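Local coordinates for protein endo-1,4-beta-xylanase (Pseudoalteromonas haloplanktis, PDB 1H12) that hydrolyses internal beta-1,4 linkages of xylan as a cold-adapted family 8 glycoside hydrolase, at residues R76-S81 / G140-G145; S202-A207 / R233-N238; F208-A213 / Q227-S232. All coordinates share one frame; numbering follows the deposited sequence.

Contact 1 (R76-S81 / G140-G145)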
loop_
_atom_site.group_PDB
_atom_site.type_symbol
_atom_site.label_atom_id
_atom_site.label_comp_id
_atom_site.label_asym_id
_atom_site.label_seq_id
_atom_site.Cartn_x
_atom_site.Cartn_y
_atom_site.Cartn_z
ATOM N N ARG A 76 5.684 -10.736 5.971
ATOM C CA ARG A 76 6.200 -9.653 5.143
ATOM C C ARG A 76 5.980 -8.298 5.802
ATOM O O ARG A 76 4.998 -8.039 6.499
ATOM C CB ARG A 76 5.535 -9.713 3.769
ATOM C CG ARG A 76 5.899 -10.986 3.031
ATOM C CD ARG A 76 5.256 -11.188 1.694
ATOM N NE ARG A 76 5.628 -12.520 1.221
ATOM C CZ ARG A 76 5.870 -12.856 -0.023
ATOM N NH1 ARG A 76 5.669 -12.005 -1.040
ATOM N NH2 ARG A 76 6.262 -14.107 -0.253
ATOM N N THR A 77 6.884 -7.374 5.546
ATOM C CA THR A 77 6.777 -6.026 6.057
ATOM C C THR A 77 5.609 -5.261 5.451
ATOM O O THR A 77 4.972 -4.469 6.166
ATOM C CB THR A 77 8.072 -5.222 5.937
ATOM O OG1 THR A 77 8.520 -5.289 4.574
ATOM C CG2 THR A 77 9.109 -5.740 6.879
ATOM N N GLU A 78 5.308 -5.456 4.174
ATOM C CA GLU A 78 4.159 -4.798 3.584
ATOM C C GLU A 78 2.890 -5.153 4.349
ATOM O O GLU A 78 2.170 -4.293 4.839
ATOM C CB GLU A 78 4.057 -5.123 2.105
ATOM C CG GLU A 78 5.021 -4.275 1.281
ATOM C CD GLU A 78 5.146 -4.702 -0.185
ATOM O OE1 GLU A 78 4.602 -5.755 -0.569
ATOM O OE2 GLU A 78 5.819 -3.966 -0.972
ATOM N N GLY A 79 2.627 -6.448 4.486
ATOM C CA GLY A 79 1.394 -6.843 5.159
ATOM C C GLY A 79 1.314 -6.368 6.593
ATOM O O GLY A 79 0.252 -5.985 7.074
ATOM N N GLN A 80 2.448 -6.420 7.298
ATOM C CA GLN A 80 2.530 -5.980 8.695
ATOM C C GLN A 80 2.144 -4.501 8.799
ATOM O O GLN A 80 1.338 -4.102 9.650
ATOM C CB GLN A 80 3.911 -6.238 9.231
ATOM C CG GLN A 80 4.027 -6.172 10.760
ATOM C CD GLN A 80 3.527 -7.504 11.413
ATOM O OE1 GLN A 80 3.633 -7.490 12.720
ATOM N NE2 GLN A 80 3.052 -8.352 10.756
ATOM N N SER A 81 2.763 -3.676 7.931
ATOM C CA SER A 81 2.550 -2.254 7.954
ATOM C C SER A 81 1.150 -1.860 7.510
ATOM O O SER A 81 0.553 -0.913 8.049
ATOM C CB SER A 81 3.625 -1.575 7.095
ATOM O OG SER A 81 3.403 -1.758 5.700
ATOM N N GLY A 140 16.947 -7.893 3.292
ATOM C CA GLY A 140 16.720 -6.709 2.498
ATOM C C GLY A 140 15.286 -6.177 2.717
ATOM O O GLY A 140 14.378 -6.946 3.035
ATOM N N PRO A 141 15.086 -4.886 2.542
ATOM C CA PRO A 141 13.782 -4.271 2.773
ATOM C C PRO A 141 12.859 -4.339 1.568
ATOM O O PRO A 141 13.280 -4.565 0.438
ATOM C CB PRO A 141 14.146 -2.826 3.076
ATOM C CG PRO A 141 15.343 -2.560 2.159
ATOM C CD PRO A 141 16.123 -3.865 2.182
ATOM N N ALA A 142 11.581 -4.088 1.834
ATOM C CA ALA A 142 10.568 -3.756 0.825
ATOM C C ALA A 142 10.125 -2.335 1.227
ATOM O O ALA A 142 9.273 -2.208 2.104
ATOM C CB ALA A 142 9.414 -4.704 0.820
ATOM N N PRO A 143 10.758 -1.294 0.659
ATOM C CA PRO A 143 10.655 0.045 1.281
ATOM C C PRO A 143 9.306 0.663 1.480
ATOM O O PRO A 143 9.191 1.555 2.316
ATOM C CB PRO A 143 11.561 0.878 0.408
ATOM C CG PRO A 143 12.671 -0.091 0.012
ATOM C CD PRO A 143 11.910 -1.370 -0.263
ATOM N N ASP A 144 8.253 0.268 0.738
ATOM C CA ASP A 144 6.944 0.756 1.103
ATOM C C ASP A 144 6.439 0.253 2.440
ATOM O O ASP A 144 5.559 0.879 3.022
ATOM C CB ASP A 144 5.920 0.575 -0.006
ATOM C CG ASP A 144 5.562 -0.857 -0.355
ATOM O OD1 ASP A 144 6.452 -1.748 -0.150
ATOM O OD2 ASP A 144 4.443 -1.088 -0.847
ATOM N N GLY A 145 6.992 -0.844 2.956
ATOM C CA GLY A 145 6.702 -1.258 4.323
ATOM C C GLY A 145 7.135 -0.177 5.317
ATOM O O GLY A 145 6.328 0.262 6.125
HETATM O O HOH W 1 10.739 -3.609 4.520
#

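Contact 2 (S202-A207 / R233-N238)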
loop_
_atom_site.group_PDB
_atom_site.type_symbol
_atom_site.label_atom_id
_atom_site.label_comp_id
_atom_site.label_asym_id
_atom_site.label_seq_id
_atom_site.Cartn_x
_atom_site.Cartn_y
_atom_site.Cartn_z
ATOM N N SER A 202 4.561 1.579 -7.358
ATOM C CA SER A 202 3.616 1.293 -6.264
ATOM C C SER A 202 4.058 1.814 -4.902
ATOM O O SER A 202 3.248 1.894 -3.996
ATOM C CB SER A 202 3.358 -0.217 -6.142
ATOM O OG SER A 202 4.402 -0.883 -5.478
ATOM N N TYR A 203 5.334 2.157 -4.757
ATOM C CA TYR A 203 5.836 2.685 -3.515
ATOM C C TYR A 203 5.573 4.176 -3.344
ATOM O O TYR A 203 5.805 4.752 -2.285
ATOM C CB TYR A 203 7.326 2.450 -3.377
ATOM C CG TYR A 203 7.803 1.014 -3.321
ATOM C CD1 TYR A 203 6.929 -0.086 -3.409
ATOM C CD2 TYR A 203 9.151 0.738 -3.155
ATOM C CE1 TYR A 203 7.412 -1.373 -3.331
ATOM C CE2 TYR A 203 9.634 -0.548 -3.095
ATOM C CZ TYR A 203 8.764 -1.618 -3.165
ATOM O OH TYR A 203 9.253 -2.909 -3.051
ATOM N N HIS A 204 5.122 4.843 -4.418
ATOM C CA HIS A 204 4.907 6.305 -4.435
ATOM C C HIS A 204 3.520 6.643 -3.917
ATOM O O HIS A 204 2.514 6.410 -4.593
ATOM C CB HIS A 204 5.093 6.804 -5.844
ATOM C CG HIS A 204 6.524 6.853 -6.239
ATOM N ND1 HIS A 204 7.211 8.032 -6.195
ATOM C CD2 HIS A 204 7.403 5.874 -6.570
ATOM C CE1 HIS A 204 8.464 7.765 -6.515
ATOM N NE2 HIS A 204 8.622 6.457 -6.749
ATOM N N ILE A 205 3.488 7.261 -2.718
ATOM C CA ILE A 205 2.225 7.689 -2.110
ATOM C C ILE A 205 2.425 9.141 -1.756
ATOM O O ILE A 205 2.801 9.476 -0.620
ATOM C CB ILE A 205 1.822 6.823 -0.935
ATOM C CG1 ILE A 205 1.950 5.338 -1.304
ATOM C CG2 ILE A 205 0.420 7.191 -0.499
ATOM C CD1 ILE A 205 1.820 4.432 -0.214
ATOM N N PRO A 206 2.207 10.069 -2.693
ATOM C CA PRO A 206 2.681 11.436 -2.475
ATOM C C PRO A 206 2.092 12.099 -1.224
ATOM O O PRO A 206 2.806 12.766 -0.490
ATOM C CB PRO A 206 2.326 12.158 -3.770
ATOM C CG PRO A 206 2.390 11.063 -4.803
ATOM C CD PRO A 206 1.815 9.836 -4.105
ATOM N N ALA A 207 0.817 11.856 -0.946
ATOM C CA ALA A 207 0.171 12.456 0.201
ATOM C C ALA A 207 0.825 12.034 1.489
ATOM O O ALA A 207 0.807 12.804 2.466
ATOM C CB ALA A 207 -1.308 12.122 0.210
ATOM N N ARG A 233 4.994 13.022 -7.183
ATOM C CA ARG A 233 3.973 13.341 -8.179
ATOM C C ARG A 233 4.609 13.462 -9.570
ATOM O O ARG A 233 4.008 13.027 -10.558
ATOM C CB ARG A 233 3.177 14.574 -7.788
ATOM C CG ARG A 233 2.407 14.397 -6.490
ATOM C CD ARG A 233 1.357 15.448 -6.227
ATOM N NE ARG A 233 0.686 15.181 -4.998
ATOM C CZ ARG A 233 1.082 15.590 -3.798
ATOM N NH1 ARG A 233 2.047 16.496 -3.636
ATOM N NH2 ARG A 233 0.484 15.106 -2.734
ATOM N N THR A 234 5.788 14.063 -9.669
ATOM C CA THR A 234 6.453 14.173 -10.950
ATOM C C THR A 234 6.799 12.804 -11.505
ATOM O O THR A 234 6.599 12.532 -12.693
ATOM C CB THR A 234 7.658 15.083 -10.830
ATOM O OG1 THR A 234 7.219 16.376 -10.491
ATOM C CG2 THR A 234 8.449 15.126 -12.187
ATOM N N LEU A 235 7.311 11.922 -10.664
ATOM C CA LEU A 235 7.640 10.568 -11.104
ATOM C C LEU A 235 6.387 9.865 -11.631
ATOM O O LEU A 235 6.422 9.241 -12.694
ATOM C CB LEU A 235 8.302 9.792 -9.937
ATOM C CG LEU A 235 8.683 8.331 -10.145
ATOM C CD1 LEU A 235 7.548 7.367 -10.096
ATOM C CD2 LEU A 235 9.485 8.127 -11.382
ATOM N N LEU A 236 5.308 9.923 -10.862
ATOM C CA LEU A 236 4.085 9.284 -11.298
ATOM C C LEU A 236 3.536 9.892 -12.574
ATOM O O LEU A 236 3.110 9.177 -13.476
ATOM C CB LEU A 236 3.029 9.269 -10.189
ATOM C CG LEU A 236 3.332 8.323 -9.019
ATOM C CD1 LEU A 236 2.306 8.522 -7.939
ATOM C CD2 LEU A 236 3.399 6.857 -9.500
ATOM N N LYS A 237 3.524 11.211 -12.661
ATOM C CA LYS A 237 3.092 11.862 -13.905
ATOM C C LYS A 237 3.918 11.409 -15.068
ATOM O O LYS A 237 3.388 11.111 -16.142
ATOM C CB LYS A 237 3.221 13.398 -13.756
ATOM C CG LYS A 237 2.299 14.061 -12.910
ATOM C CD LYS A 237 2.486 15.636 -12.908
ATOM C CE LYS A 237 3.129 16.058 -11.610
ATOM N NZ LYS A 237 2.251 15.680 -10.433
ATOM N N ASN A 238 5.216 11.383 -14.894
ATOM C CA ASN A 238 6.115 10.951 -15.963
ATOM C C ASN A 238 5.873 9.498 -16.333
ATOM O O ASN A 238 5.882 9.141 -17.513
ATOM C CB ASN A 238 7.567 11.183 -15.555
ATOM C CG ASN A 238 7.979 12.640 -15.546
ATOM O OD1 ASN A 238 7.293 13.497 -16.136
ATOM N ND2 ASN A 238 9.134 12.929 -14.902
#

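Contact 3 (F208-A213 / Q227-S232)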
loop_
_atom_site.group_PDB
_atom_site.type_symbol
_atom_site.label_atom_id
_atom_site.label_comp_id
_atom_site.label_asym_id
_atom_site.label_seq_id
_atom_site.Cartn_x
_atom_site.Cartn_y
_atom_site.Cartn_z
ATOM N N PHE A 208 1.344 10.807 1.575
ATOM C CA PHE A 208 2.056 10.416 2.797
ATOM C C PHE A 208 3.223 11.371 3.063
ATOM O O PHE A 208 3.490 11.712 4.203
ATOM C CB PHE A 208 2.596 8.978 2.728
ATOM C CG PHE A 208 1.588 7.877 2.935
ATOM C CD1 PHE A 208 0.235 8.108 3.031
ATOM C CD2 PHE A 208 2.055 6.571 3.067
ATOM C CE1 PHE A 208 -0.645 7.047 3.215
ATOM C CE2 PHE A 208 1.187 5.532 3.218
ATOM C CZ PHE A 208 -0.166 5.752 3.292
ATOM N N TYR A 209 3.944 11.754 2.013
ATOM C CA TYR A 209 5.115 12.603 2.200
ATOM C C TYR A 209 4.689 13.993 2.689
ATOM O O TYR A 209 5.379 14.602 3.517
ATOM C CB TYR A 209 5.934 12.688 0.930
ATOM C CG TYR A 209 6.227 11.340 0.294
ATOM C CD1 TYR A 209 6.743 10.276 0.992
ATOM C CD2 TYR A 209 5.953 11.163 -1.048
ATOM C CE1 TYR A 209 6.986 9.074 0.369
ATOM C CE2 TYR A 209 6.189 9.942 -1.673
ATOM C CZ TYR A 209 6.696 8.906 -0.985
ATOM O OH TYR A 209 6.868 7.715 -1.670
ATOM N N ASP A 210 3.560 14.517 2.180
ATOM C CA ASP A 210 3.052 15.774 2.700
ATOM C C ASP A 210 2.656 15.669 4.153
ATOM O O ASP A 210 2.895 16.594 4.931
ATOM C CB ASP A 210 1.831 16.192 1.867
ATOM C CG ASP A 210 2.180 16.730 0.509
ATOM O OD1 ASP A 210 2.998 17.680 0.491
ATOM O OD2 ASP A 210 1.679 16.262 -0.510
ATOM N N TYR A 211 2.059 14.534 4.552
ATOM C CA TYR A 211 1.739 14.296 5.958
ATOM C C TYR A 211 3.042 14.210 6.788
ATOM O O TYR A 211 3.125 14.808 7.872
ATOM C CB TYR A 211 0.933 12.981 6.032
ATOM C CG TYR A 211 0.584 12.528 7.417
ATOM C CD1 TYR A 211 -0.377 13.149 8.172
ATOM C CD2 TYR A 211 1.226 11.430 7.978
ATOM C CE1 TYR A 211 -0.674 12.711 9.464
ATOM C CE2 TYR A 211 0.884 10.952 9.223
ATOM C CZ TYR A 211 -0.021 11.624 9.997
ATOM O OH TYR A 211 -0.247 11.171 11.282
ATOM N N PHE A 212 4.053 13.517 6.292
ATOM C CA PHE A 212 5.312 13.456 7.016
ATOM C C PHE A 212 5.853 14.881 7.243
ATOM O O PHE A 212 6.284 15.227 8.339
ATOM C CB PHE A 212 6.343 12.663 6.264
ATOM C CG PHE A 212 6.028 11.183 6.013
ATOM C CD1 PHE A 212 5.101 10.511 6.736
ATOM C CD2 PHE A 212 6.747 10.483 5.080
ATOM C CE1 PHE A 212 4.859 9.162 6.523
ATOM C CE2 PHE A 212 6.516 9.149 4.837
ATOM C CZ PHE A 212 5.563 8.475 5.562
ATOM N N ALA A 213 5.833 15.699 6.203
ATOM C CA ALA A 213 6.349 17.066 6.296
ATOM C C ALA A 213 5.679 17.858 7.410
ATOM O O ALA A 213 6.328 18.642 8.089
ATOM C CB ALA A 213 6.156 17.793 4.964
ATOM N N GLN A 227 9.511 18.239 -0.673
ATOM C CA GLN A 227 10.191 18.036 -1.925
ATOM C C GLN A 227 10.008 16.576 -2.396
ATOM O O GLN A 227 9.836 16.335 -3.603
ATOM C CB GLN A 227 11.655 18.345 -1.763
ATOM C CG GLN A 227 11.899 19.855 -1.590
ATOM C CD GLN A 227 13.169 20.171 -0.842
ATOM O OE1 GLN A 227 14.076 19.347 -0.742
ATOM N NE2 GLN A 227 13.244 21.399 -0.324
ATOM N N VAL A 228 10.060 15.616 -1.477
ATOM C CA VAL A 228 9.788 14.217 -1.842
ATOM C C VAL A 228 8.383 14.125 -2.426
ATOM O O VAL A 228 8.156 13.431 -3.420
ATOM C CB VAL A 228 9.967 13.295 -0.612
ATOM C CG1 VAL A 228 9.543 11.886 -0.926
ATOM C CG2 VAL A 228 11.431 13.264 -0.164
ATOM N N ALA A 229 7.403 14.799 -1.811
ATOM C CA ALA A 229 6.040 14.774 -2.335
ATOM C C ALA A 229 5.967 15.276 -3.773
ATOM O O ALA A 229 5.353 14.638 -4.636
ATOM C CB ALA A 229 5.113 15.554 -1.433
ATOM N N THR A 230 6.586 16.424 -4.040
ATOM C CA THR A 230 6.555 16.978 -5.371
ATOM C C THR A 230 7.251 16.075 -6.355
ATOM O O THR A 230 6.761 15.852 -7.483
ATOM C CB THR A 230 7.217 18.374 -5.333
ATOM O OG1 THR A 230 6.473 19.208 -4.483
ATOM C CG2 THR A 230 7.282 18.997 -6.748
ATOM N N LYS A 231 8.394 15.524 -5.992
ATOM C CA LYS A 231 9.147 14.660 -6.885
ATOM C C LYS A 231 8.377 13.361 -7.118
ATOM O O LYS A 231 8.541 12.771 -8.203
ATOM C CB LYS A 231 10.528 14.378 -6.315
ATOM C CG LYS A 231 11.503 15.542 -6.539
ATOM C CD LYS A 231 12.898 15.189 -6.097
ATOM C CE LYS A 231 13.935 16.199 -6.420
ATOM N NZ LYS A 231 15.292 15.871 -5.769
ATOM N N SER A 232 7.585 12.920 -6.156
ATOM C CA SER A 232 6.823 11.694 -6.311
ATOM C C SER A 232 5.680 11.899 -7.315
ATOM O O SER A 232 5.437 11.047 -8.175
ATOM C CB SER A 232 6.323 11.223 -4.967
ATOM O OG SER A 232 5.594 10.015 -5.098
HETATM O O HOH W 2 4.940 19.265 -1.740
#

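Contact 1 (R76-S81 / G140-G145)
E78 and G145 bring their backbones to within 4.4 Å, CA to CA, where the first turn of helix 77-89 meets the start of helix 143-160 and the loop leading into it. Such closeness suits glycine, since a CB at G145 would run into T77 OG1. S81 packs against the same residue, its CB 3.4 Å from G145 O, while its hydroxyl turns back on its own helix and donates to E78 O. T77 has OG1 set between the backbone N and the carbonyl carbon (chi1 53°), facing a water that it meets at 2.8 Å; A142 N donates to this water, so one solvent molecule joins helix to loop.

Beside the glycine two acids meet. D144 comes across the outer part of the E78 chain, its OD1 only 2.4 Å from E78 OE2, and the carboxylate planes stand nearly perpendicular, 89° apart. The small CB of A142 fits beside OE2. R284 forms salt bridges to both acids, through E78 OE2 and D144 OD2, and so ties the pair together. An alanine in place of E78 would probably open a gap beside D144 and leave R284 with one acid fewer to hold. Two carboxyl groups in contact and sharing one arginine make a polar cluster, D144 buried and E78 partly open, consistent with the acid-lined catalytic cleft of family 8 enzymes.

Contact 2 (S202-A207 / R233-N238)
H204 and L235 make the aromatic contact between the turn that leads into helix 206-215 and the middle of helix 219-243. L235 CD1 sits over the centre of the imidazole, 3.7 Å from the ring centroid and 11° off its normal, a CH-pi contact. L235 CG is anti to its own backbone N (chi1 178°), which carries the branched end across to the ring. Both ring nitrogens have partners: ND1 probably bonds with S232 OG, just before R233 on the facing helix, and NE2 bonds with T199 OG1. Together they would hold the ring's rotation and satisfy a buried polar side chain.

Apolar packing continues with L236, whose CD1 lies 3.9 Å from H204 CB and 4.0 Å from P206 CG, filling the angle between the two residues.

A third kind of contact joins the proline to a charge. R233 lays its aliphatic CG 3.5 Å from P206 CB, and the same CB stands over one face of the guanidinium, offset toward the rim. From there NH2 reaches salt bridges with D210 and D292, so the arginine serves both as apolar wall and as charge partner.

Proline suits the first turn of a helix, where a backbone N-H is not needed, and I205 just before it is the N-cap. Packing of such a helix start against its antiparallel partner is in keeping with the helical hairpins of the family 8 (alpha/alpha)6 barrel.

Contact 3 (F208-A213 / Q227-S232)
Y209 and A229 mark the close point of an antiparallel helix pair, the hairpin formed by helices 206-215 and 219-243. The axes of the two segments approach to 8.1 Å, with 169° between their directions, and the CA atoms of Y209 and A229 are 5.1 Å apart. A small residue such as alanine suits this spot: the two CB atoms rest 3.8 Å from each other, and a bulkier side chain would push against the facing backbone.

The tyrosine ring carries most of the packing. V228 CG1 stands over the centre of one face, 3.6 Å from the centroid and 12° off the normal, a CH-pi contact; this methyl is anti to the backbone N (chi1 174°), which directs it across the gap. At the rim S232 takes over, its OG lying in the ring plane 3.5 Å from Y209 CE2. Serine is small enough to fit beside the ring, with its hydroxyl also turned to H204. The phenol itself reaches past the helix pair, where its OH hydrogen-bonds to E147.

D210 borders the other flank. Both its carboxylate oxygens touch A229 CB, OD1 at 3.6 Å, while its charge is met through OD2 by R233. A water bonded to T230 OG1 also donates a weak hydrogen bond to D210 OD1, extending the seam toward the surface.

Behind helix 206-215 lies helix 143-160, against which F208 stacks on F151 and meets Y148 edge-to-face; F212 packs on A150 and L154 there, and Y209 and A213 touch W225 near the start of helix 219-243.

Reading from the N terminus, contact 1 comes first, bringing the start of helix 143-160 back to the start of helix 77-89 across 58 intervening residues that include helix 93-107. It is complete before contact 2 opens at 202-207. Contact 3 is nested inside the loop that contact 2 closes; both join helix 206-215 and its approach to helix 219-243, so they act as successive levels of one helical hairpin, their centres about 9 Å apart. Contact 1 is in series with this pair and touches contact 2 through Y203, whose ring packs on P143 and D144, but does not touch contact 3. Helix 143-160 thus connects the acidic site to the hairpin.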